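PDB 3UH8: ORF48 from Lactococcus phage TP901-1, which probably serves as a structural component of the phage baseplate, the organelle for adhesion to the host. Local coordinates for residues 65-70 with 84-89. Sequence-based numbering, arbitrary orientation.
Sequences SEESVV and SDNALQ
A single side-chain hydrogen bond, Glu-67 to the N-cap serine Ser-84, ties strand 65-73 to the short helix 85-89 at the surface of this immunoglobulin-like domain. The helix follows strand 78-82, the antiparallel neighbour of strand 65-73, so the contact joins the strand to the turn of chain just beyond its partner. Glu-67 has the reach for this: its CG stands anti to the carbonyl carbon (chi1 -63°) and the chain runs on extended, carrying the carboxylate to the start of the helix. There Ser-84 OG donates to Glu-67 OE2 over 2.7 Å, on the syn side and 16° out of the carboxylate plane; Glu-67 OE1 is nearly as close to Ser-84 OG, at 2.9 Å. The same hydroxyl oxygen accepts from Ala-87 N at 3.2 Å, the capping bond that suits serine to this position. With Tyr-81 of strand 78-82 a small polar cluster forms: its OH lies within hydrogen-bonding distance of Glu-67 OE1 and Ser-84 OG, but its one proton can serve only one at a time. Beside it, Asn-86 CB lies 3.8 Å from Glu-67 OE2, and small Ser-65 fits alongside the amide at van der Waals distance, Ser-65 OG 3.6 Å from Asn-86 OD1. By taking the hydroxyl proton, Glu-67 helps fix the rotation that turns the serine oxygen to the Ala-87 N-H; the nearby first N-H groups of this weakly bonded turn may modestly favour its charge.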
# COMPACT_ATOMS: atom_id res chain seq x y z
N SER A 65 -11.11 -4.27 1.62
CA SER A 65 -10.33 -5.46 1.24
C SER A 65 -8.91 -5.41 1.80
O SER A 65 -8.17 -4.47 1.53
CB SER A 65 -10.31 -5.65 -0.28
OG SER A 65 -11.07 -4.68 -0.98
N GLU A 66 -8.55 -6.44 2.59
CA GLU A 66 -7.23 -6.55 3.22
C GLU A 66 -6.42 -7.67 2.60
O GLU A 66 -6.91 -8.80 2.48
CB GLU A 66 -7.33 -6.77 4.72
CG GLU A 66 -7.80 -5.55 5.49
CD GLU A 66 -7.95 -5.77 6.98
OE1 GLU A 66 -8.17 -4.77 7.71
OE2 GLU A 66 -7.85 -6.93 7.43
N GLU A 67 -5.17 -7.37 2.24
CA GLU A 67 -4.25 -8.32 1.63
C GLU A 67 -2.86 -8.14 2.22
O GLU A 67 -2.37 -7.01 2.31
CB GLU A 67 -4.18 -8.12 0.11
CG GLU A 67 -5.49 -8.38 -0.63
CD GLU A 67 -5.56 -7.79 -2.02
OE1 GLU A 67 -4.49 -7.44 -2.58
OE2 GLU A 67 -6.68 -7.67 -2.56
N SER A 68 -2.21 -9.25 2.60
CA SER A 68 -0.86 -9.22 3.15
C SER A 68 0.14 -8.93 2.03
O SER A 68 0.06 -9.53 0.96
CB SER A 68 -0.53 -10.54 3.85
OG SER A 68 -0.35 -11.60 2.93
N VAL A 69 1.06 -7.98 2.28
CA VAL A 69 2.11 -7.59 1.34
C VAL A 69 3.22 -8.65 1.41
O VAL A 69 3.67 -9.00 2.50
CB VAL A 69 2.62 -6.14 1.63
CG1 VAL A 69 3.84 -5.79 0.78
CG2 VAL A 69 1.51 -5.12 1.41
N VAL A 70 3.61 -9.20 0.24
CA VAL A 70 4.61 -10.27 0.15
C VAL A 70 6.04 -9.79 0.42
O VAL A 70 6.66 -10.28 1.35
CB VAL A 70 4.46 -11.14 -1.14
CG1 VAL A 70 5.42 -12.33 -1.12
CG2 VAL A 70 3.03 -11.62 -1.32
N SER A 84 -3.60 -6.88 -6.89
CA SER A 84 -4.49 -8.03 -7.02
C SER A 84 -5.61 -7.69 -8.00
O SER A 84 -5.74 -6.53 -8.39
CB SER A 84 -5.09 -8.37 -5.66
OG SER A 84 -5.89 -7.31 -5.16
N ASP A 85 -6.43 -8.69 -8.37
CA ASP A 85 -7.58 -8.47 -9.25
C ASP A 85 -8.59 -7.54 -8.56
O ASP A 85 -9.24 -6.74 -9.23
CB ASP A 85 -8.22 -9.80 -9.66
CG ASP A 85 -7.41 -10.63 -10.65
OD1 ASP A 85 -6.59 -10.04 -11.39
OD2 ASP A 85 -7.63 -11.85 -10.71
N ASN A 86 -8.68 -7.61 -7.21
CA ASN A 86 -9.56 -6.78 -6.38
C ASN A 86 -9.11 -5.32 -6.41
O ASN A 86 -9.95 -4.42 -6.53
CB ASN A 86 -9.58 -7.30 -4.93
CG ASN A 86 -10.79 -6.90 -4.12
OD1 ASN A 86 -11.43 -5.87 -4.34
ND2 ASN A 86 -11.11 -7.71 -3.12
N ALA A 87 -7.79 -5.08 -6.33
CA ALA A 87 -7.20 -3.74 -6.38
C ALA A 87 -7.36 -3.07 -7.76
O ALA A 87 -7.33 -1.84 -7.84
CB ALA A 87 -5.73 -3.81 -6.00
N LEU A 88 -7.53 -3.87 -8.82
CA LEU A 88 -7.67 -3.40 -10.21
C LEU A 88 -9.12 -3.35 -10.71
O LEU A 88 -9.36 -2.82 -11.80
CB LEU A 88 -6.84 -4.30 -11.15
CG LEU A 88 -5.34 -4.40 -10.90
CD1 LEU A 88 -4.77 -5.60 -11.62
CD2 LEU A 88 -4.62 -3.15 -11.34
N GLN A 89 -10.07 -3.88 -9.94
CA GLN A 89 -11.47 -3.98 -10.34
C GLN A 89 -12.19 -2.66 -10.60
O GLN A 89 -12.84 -2.56 -11.63
CB GLN A 89 -12.25 -4.83 -9.34
CG GLN A 89 -13.54 -5.40 -9.91
CD GLN A 89 -14.32 -6.08 -8.83
OE1 GLN A 89 -15.31 -5.56 -8.31
NE2 GLN A 89 -13.83 -7.23 -8.40